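PDB 2VXZ: Pyrsv_gp04, which is of unknown function but, with a winged-helix-like fold and a predicted transcriptional-regulator domain, is probably a DNA-binding regulator of a virus that infects archaea. Local coordinates for residues 6-9 and 10-14; 65-68 and 69-73. All coordinates share one frame; numbering follows the deposited sequence. Where two conformers were deposited one is given.

Contact 1: residues 6-9 and 10-14; sequences SREV and LVRLR
E8 and R12, one helical turn apart, run side by side and point the same way, with the carboxylate and guanidinium planes almost perpendicular at 87°. Only one oxygen engages the arginine: OE2 of E8 forms a long salt bridge of 3.4 Å to NE of R12, approaching the guanidinium obliquely. A water closes a second path between them, donating to E8 OE2 and accepting a weak bond from R12 NH2. R12 CG, set beside its own backbone N, packs tightly on E8 O at 2.9 Å, while NH1 of the same arginine bonds to the backbone oxygen of L34, tying this turn to the end of helix 27-34.

R7 folds back differently. Its chain is bent at both chi2 and chi3 (-56° and -63°), which carries the guanidinium over V11, whose CG2 lies over one face at 3.5 Å from R7 NH2. A second water accepts weak bonds from R7 NH1 and R14 NH1, in the plane of each guanidinium, and so sits between two like charges. CD2 of L10 covers one face of the R14 guanidinium, offset toward its rim.

On the side facing helix 38-50, V9 CG1 and L13 CD1 lie alongside each other at 3.6 Å, and both residues touch L44. Backbone bonds from L10, V11, R12 and L13 to S6, R7, E8 and V9 hold the turns in i to i+4 register. At the start, S6 OG accepts from V9 N at 3.3 Å, the serine N-cap that begins helix 7-20.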
ATOM      1  N   SER A   6     -26.875 -12.327   5.857  1.00 33.43           N
ATOM      2  CA  SER A   6     -27.273 -13.085   4.671  1.00 33.21           C
ATOM      3  C   SER A   6     -26.106 -13.939   4.191  1.00 32.99           C
ATOM      4  O   SER A   6     -24.961 -13.675   4.552  1.00 32.40           O
ATOM      5  CB  SER A   6     -27.667 -12.135   3.543  1.00 33.25           C
ATOM      6  OG  SER A   6     -26.544 -11.389   3.102  1.00 33.94           O
ATOM      7  N   ARG A   7     -26.398 -14.944   3.363  1.00 32.95           N
ATOM      8  CA  ARG A   7     -25.348 -15.802   2.801  1.00 32.30           C
ATOM      9  C   ARG A   7     -24.276 -15.016   2.079  1.00 31.49           C
ATOM     10  O   ARG A   7     -23.086 -15.288   2.245  1.00 30.62           O
ATOM     11  CB  ARG A   7     -25.924 -16.818   1.806  1.00 32.53           C
ATOM     12  CG  ARG A   7     -26.500 -18.076   2.418  1.00 32.22           C
ATOM     13  CD  ARG A   7     -25.512 -18.832   3.290  1.00 32.60           C
ATOM     14  NE  ARG A   7     -24.349 -19.336   2.560  1.00 32.76           N
ATOM     15  CZ  ARG A   7     -23.294 -19.909   3.138  1.00 32.55           C
ATOM     16  NH1 ARG A   7     -23.225 -20.049   4.463  1.00 34.62           N
ATOM     17  NH2 ARG A   7     -22.290 -20.338   2.394  1.00 30.89           N
ATOM     18  N   GLU A   8     -24.679 -14.067   1.243  1.00 30.63           N
ATOM     19  CA  GLU A   8     -23.687 -13.334   0.478  1.00 29.81           C
ATOM     20  C   GLU A   8     -22.802 -12.517   1.420  1.00 28.77           C
ATOM     21  O   GLU A   8     -21.591 -12.554   1.297  1.00 28.75           O
ATOM     22  CB  GLU A   8     -24.319 -12.441  -0.599  1.00 30.33           C
ATOM     23  CG  GLU A   8     -23.326 -12.071  -1.733  1.00 32.04           C
ATOM     24  CD  GLU A   8     -22.850 -13.264  -2.584  0.70 35.18           C
ATOM     25  OE1 GLU A   8     -23.443 -14.356  -2.438  0.70 38.04           O
ATOM     26  OE2 GLU A   8     -21.876 -13.124  -3.394  1.00 34.44           O
ATOM     27  N   VAL A   9     -23.401 -11.826   2.387  1.00 27.68           N
ATOM     28  CA  VAL A   9     -22.625 -10.978   3.303  1.00 26.90           C
ATOM     29  C   VAL A   9     -21.703 -11.798   4.210  1.00 26.00           C
ATOM     30  O   VAL A   9     -20.543 -11.452   4.379  1.00 24.83           O
ATOM     31  CB  VAL A   9     -23.538 -10.054   4.148  1.00 26.89           C
ATOM     32  CG1 VAL A   9     -22.750  -9.381   5.288  1.00 26.84           C
ATOM     33  CG2 VAL A   9     -24.183  -9.007   3.250  1.00 26.50           C
ATOM     34  N   LEU A  10     -22.215 -12.882   4.778  1.00 25.81           N
ATOM     35  CA  LEU A  10     -21.404 -13.745   5.647  1.00 25.71           C
ATOM     36  C   LEU A  10     -20.162 -14.278   4.929  1.00 25.17           C
ATOM     37  O   LEU A  10     -19.051 -14.218   5.467  1.00 25.19           O
ATOM     38  CB  LEU A  10     -22.248 -14.903   6.183  1.00 26.46           C
ATOM     39  CG  LEU A  10     -21.531 -15.902   7.091  1.00 27.56           C
ATOM     40  CD1 LEU A  10     -22.460 -16.433   8.166  1.00 29.77           C
ATOM     41  CD2 LEU A  10     -20.937 -17.062   6.271  1.00 31.81           C
ATOM     42  N   VAL A  11     -20.356 -14.793   3.719  1.00 24.68           N
ATOM     43  CA  VAL A  11     -19.252 -15.353   2.932  1.00 24.51           C
ATOM     44  C   VAL A  11     -18.243 -14.262   2.577  1.00 23.65           C
ATOM     45  O   VAL A  11     -17.044 -14.445   2.715  1.00 23.62           O
ATOM     46  CB  VAL A  11     -19.780 -16.031   1.637  1.00 24.66           C
ATOM     47  CG1 VAL A  11     -18.653 -16.216   0.623  1.00 25.77           C
ATOM     48  CG2 VAL A  11     -20.417 -17.358   1.975  1.00 26.17           C
ATOM     49  N   ARG A  12     -18.733 -13.103   2.152  1.00 23.10           N
ATOM     50  CA  ARG A  12     -17.840 -12.016   1.784  1.00 23.60           C
ATOM     51  C   ARG A  12     -17.054 -11.449   2.961  1.00 22.67           C
ATOM     52  O   ARG A  12     -15.896 -11.138   2.818  1.00 22.18           O
ATOM     53  CB  ARG A  12     -18.619 -10.892   1.086  1.00 23.72           C
ATOM     54  CG  ARG A  12     -19.361 -11.334  -0.178  1.00 26.97           C
ATOM     55  CD  ARG A  12     -18.512 -12.134  -1.126  1.00 29.50           C
ATOM     56  NE  ARG A  12     -18.809 -11.810  -2.527  1.00 30.64           N
ATOM     57  CZ  ARG A  12     -17.919 -11.875  -3.515  1.00 32.01           C
ATOM     58  NH1 ARG A  12     -16.688 -12.282  -3.274  1.00 31.59           N
ATOM     59  NH2 ARG A  12     -18.262 -11.552  -4.750  1.00 32.85           N
ATOM     60  N   LEU A  13     -17.684 -11.318   4.125  1.00 22.92           N
ATOM     61  CA  LEU A  13     -16.972 -10.836   5.313  1.00 23.44           C
ATOM     62  C   LEU A  13     -15.845 -11.792   5.665  1.00 23.68           C
ATOM     63  O   LEU A  13     -14.728 -11.368   5.958  1.00 22.48           O
ATOM     64  CB  LEU A  13     -17.919 -10.710   6.502  1.00 22.90           C
ATOM     65  CG  LEU A  13     -18.955  -9.593   6.396  1.00 23.12           C
ATOM     66  CD1 LEU A  13     -19.940  -9.683   7.550  1.00 23.91           C
ATOM     67  CD2 LEU A  13     -18.310  -8.217   6.346  1.00 21.95           C
ATOM     68  N   ARG A  14     -16.163 -13.085   5.633  1.00 24.49           N
ATOM     69  CA  ARG A  14     -15.216 -14.172   5.915  1.00 25.32           C
ATOM     70  C   ARG A  14     -14.034 -14.120   4.935  1.00 24.75           C
ATOM     71  O   ARG A  14     -12.864 -14.216   5.330  1.00 24.58           O
ATOM     72  CB  ARG A  14     -16.001 -15.489   5.777  1.00 25.37           C
ATOM     73  CG  ARG A  14     -15.346 -16.761   6.190  1.00 27.77           C
ATOM     74  CD  ARG A  14     -16.391 -17.896   6.142  1.00 30.09           C
ATOM     75  NE  ARG A  14     -17.161 -18.035   7.387  1.00 34.32           N
ATOM     76  CZ  ARG A  14     -18.310 -18.705   7.503  0.70 35.13           C
ATOM     77  NH1 ARG A  14     -18.879 -19.283   6.446  1.00 36.83           N
ATOM     78  NH2 ARG A  14     -18.908 -18.791   8.686  1.00 35.84           N
TER
HETATM   79  O   HOH W   1     -21.690 -21.003   7.369  1.00 23.30           O
HETATM   80  O   HOH W   2     -20.451 -12.510  -6.097  1.00 34.75           O

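Contact 2: residues 65-68 and 69-73; sequences VCLS and MDQYR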
ATOM      1  N   VAL A  65      -6.591  -1.273   4.538  1.00 24.45           N
ATOM      2  CA  VAL A  65      -7.448  -2.063   5.431  1.00 24.30           C
ATOM      3  C   VAL A  65      -6.570  -3.066   6.161  1.00 23.53           C
ATOM      4  O   VAL A  65      -5.869  -3.849   5.523  1.00 22.35           O
ATOM      5  CB  VAL A  65      -8.553  -2.784   4.651  1.00 23.50           C
ATOM      6  CG1 VAL A  65      -9.492  -3.554   5.599  1.00 23.48           C
ATOM      7  CG2 VAL A  65      -9.313  -1.787   3.820  1.00 23.88           C
ATOM      8  N   CYS A  66      -6.609  -3.019   7.495  1.00 23.75           N
ATOM      9  CA  CYS A  66      -5.706  -3.795   8.342  0.50 23.62           C
ATOM     10  C   CYS A  66      -6.491  -4.508   9.450  1.00 24.02           C
ATOM     11  O   CYS A  66      -7.480  -3.969   9.948  1.00 24.30           O
ATOM     12  CB  CYS A  66      -4.662  -2.858   8.975  0.50 23.63           C
ATOM     13  SG  CYS A  66      -4.098  -1.455   7.942  0.50 20.31           S
ATOM     14  N   LEU A  67      -6.033  -5.690   9.861  1.00 23.97           N
ATOM     15  CA  LEU A  67      -6.649  -6.399  10.993  1.00 24.32           C
ATOM     16  C   LEU A  67      -6.341  -5.718  12.328  1.00 24.21           C
ATOM     17  O   LEU A  67      -7.064  -5.890  13.304  1.00 24.71           O
ATOM     18  CB  LEU A  67      -6.165  -7.850  11.068  1.00 24.03           C
ATOM     19  CG  LEU A  67      -6.483  -8.764   9.885  1.00 25.25           C
ATOM     20  CD1 LEU A  67      -5.867 -10.138  10.135  1.00 24.95           C
ATOM     21  CD2 LEU A  67      -7.996  -8.855   9.646  1.00 24.33           C
ATOM     22  N   SER A  68      -5.249  -4.966  12.371  1.00 24.59           N
ATOM     23  CA  SER A  68      -4.832  -4.272  13.579  1.00 24.63           C
ATOM     24  C   SER A  68      -3.798  -3.218  13.226  1.00 25.23           C
ATOM     25  O   SER A  68      -3.221  -3.249  12.135  1.00 23.76           O
ATOM     26  CB  SER A  68      -4.217  -5.257  14.567  1.00 25.09           C
ATOM     27  OG  SER A  68      -2.998  -5.776  14.075  1.00 24.73           O
HETATM   28  N   MSE A  69      -3.557  -2.295  14.153  1.00 25.99           N
HETATM   29  CA  MSE A  69      -2.496  -1.322  13.971  1.00 26.72           C
HETATM   30  C   MSE A  69      -1.131  -1.984  14.040  1.00 26.16           C
HETATM   31  O   MSE A  69      -0.223  -1.541  13.365  1.00 25.64           O
HETATM   32  CB  MSE A  69      -2.613  -0.155  14.956  1.00 27.98           C
HETATM   33  CG  MSE A  69      -3.788   0.766  14.637  1.00 31.85           C
HETATM   34 SE   MSE A  69      -3.733   1.511  12.830  1.00 45.52          SE
HETATM   35  CE  MSE A  69      -2.236   2.717  13.073  1.00 39.60           C
ATOM     36  N   ASP A  70      -0.991  -3.060  14.812  1.00 26.08           N
ATOM     37  CA  ASP A  70       0.233  -3.866  14.748  1.00 25.92           C
ATOM     38  C   ASP A  70       0.487  -4.408  13.346  1.00 25.02           C
ATOM     39  O   ASP A  70       1.627  -4.419  12.887  1.00 24.82           O
ATOM     40  CB  ASP A  70       0.176  -5.050  15.704  1.00 26.26           C
ATOM     41  CG  ASP A  70       0.569  -4.684  17.112  1.00 28.28           C
ATOM     42  OD1 ASP A  70       0.779  -3.483  17.410  1.00 32.18           O
ATOM     43  OD2 ASP A  70       0.690  -5.619  17.924  1.00 31.27           O
ATOM     44  N   GLN A  71      -0.566  -4.875  12.674  1.00 24.58           N
ATOM     45  CA  GLN A  71      -0.400  -5.411  11.326  1.00 24.93           C
ATOM     46  C   GLN A  71       0.022  -4.289  10.378  1.00 24.83           C
ATOM     47  O   GLN A  71       0.831  -4.507   9.460  1.00 25.09           O
ATOM     48  CB  GLN A  71      -1.679  -6.075  10.811  1.00 24.84           C
ATOM     49  CG  GLN A  71      -1.438  -6.891   9.550  1.00 24.98           C
ATOM     50  CD  GLN A  71      -2.714  -7.379   8.893  1.00 25.22           C
ATOM     51  OE1 GLN A  71      -3.662  -6.614   8.700  1.00 24.21           O
ATOM     52  NE2 GLN A  71      -2.739  -8.658   8.540  1.00 24.16           N
ATOM     53  N   TYR A  72      -0.536  -3.096  10.598  1.00 25.17           N
ATOM     54  CA  TYR A  72      -0.154  -1.916   9.825  1.00 25.24           C
ATOM     55  C   TYR A  72       1.317  -1.613  10.012  1.00 25.23           C
ATOM     56  O   TYR A  72       2.019  -1.411   9.038  1.00 24.69           O
ATOM     57  CB  TYR A  72      -0.999  -0.684  10.181  1.00 25.99           C
ATOM     58  CG  TYR A  72      -0.491   0.589   9.537  1.00 26.00           C
ATOM     59  CD1 TYR A  72      -0.688   0.825   8.183  1.00 27.08           C
ATOM     60  CD2 TYR A  72       0.212   1.545  10.276  1.00 26.01           C
ATOM     61  CE1 TYR A  72      -0.223   1.983   7.576  1.00 27.43           C
ATOM     62  CE2 TYR A  72       0.685   2.715   9.672  1.00 27.88           C
ATOM     63  CZ  TYR A  72       0.459   2.919   8.314  1.00 27.76           C
ATOM     64  OH  TYR A  72       0.924   4.054   7.673  1.00 28.78           O
ATOM     65  N   ARG A  73       1.781  -1.583  11.257  1.00 25.71           N
ATOM     66  CA  ARG A  73       3.183  -1.281  11.527  1.00 26.24           C
ATOM     67  C   ARG A  73       4.126  -2.298  10.886  1.00 25.96           C
ATOM     68  O   ARG A  73       5.182  -1.923  10.384  1.00 25.55           O
ATOM     69  CB  ARG A  73       3.443  -1.162  13.026  1.00 26.44           C
ATOM     70  CG  ARG A  73       2.776   0.056  13.629  1.00 27.38           C
ATOM     71  CD  ARG A  73       3.005   0.155  15.120  1.00 28.91           C
ATOM     72  NE  ARG A  73       2.004   1.034  15.732  1.00 32.03           N
ATOM     73  CZ  ARG A  73       0.917   0.639  16.392  1.00 31.68           C
ATOM     74  NH1 ARG A  73       0.653  -0.646  16.617  1.00 32.60           N
ATOM     75  NH2 ARG A  73       0.094   1.563  16.872  0.70 32.84           N
TER
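S68 OG accepts from Q71 N at 2.9 Å, the capping bond of a serine N-cap where strand 62-66 gives way to helix 69-89. The serine hydroxyl lies between its own backbone N and carbonyl carbon (chi1 67°), a position from which it reaches over the first turn to an amide that has no helical carbonyl before it. The backbone oxygen of S68 takes the next amide, Y72 N, at 3.1 Å, so one residue serves two N-H groups of the opening turn.

Q71 returns the grip. With CG anti to the backbone N (chi1 -168°) and the chain extended beyond it, the side chain reaches back past the cap to the end of the strand. There its OE1 accepts from L67 N at 2.8 Å in a nearly straight bond (169°), although the donor stands above the amide's carbonyl plane. The other end of the same amide is used as well: NE2 donates to the backbone oxygen of L20, at the end of helix 7-20. Both ends of the carboxamide are thus occupied, which should fix its rotation. The L67 side chain crosses Q71 obliquely, CD1 lying 3.8 Å from NE2, and also touches L17 and L20.

Along the helix, R73 NH1 meets D70 OD1 in a salt bridge of 2.9 Å, the carboxylate oxygen lying in the guanidinium plane at its edge. On the strand side of the turn is C66, which forms a disulfide with C24. In the conformer described, one of two and therefore less certain, its sulfur makes an oblique sulfur-aromatic contact with the Y72 ring, C66 SG lying 4.1 Å from Y72 CD1.

How the contacts relate
From the N terminus, contact 1 comes first and is complete within the opening turns of helix 7-20; contact 2 follows much later, at the junction between strand 62-66 and helix 69-89. The two lie in series, neither nesting nor crossing, and each joins consecutive residues without closing a long loop. Their centres are about 22 Å apart, and their nearest atoms remain about 8 Å from each other. Helix 7-20 connects them: its first turns lie against helix 38-50 in contact 1, whereas L17 and L20 near its far end meet residues of contact 2. Contact 2 then leads from the three-stranded sheet into long helix 69-89.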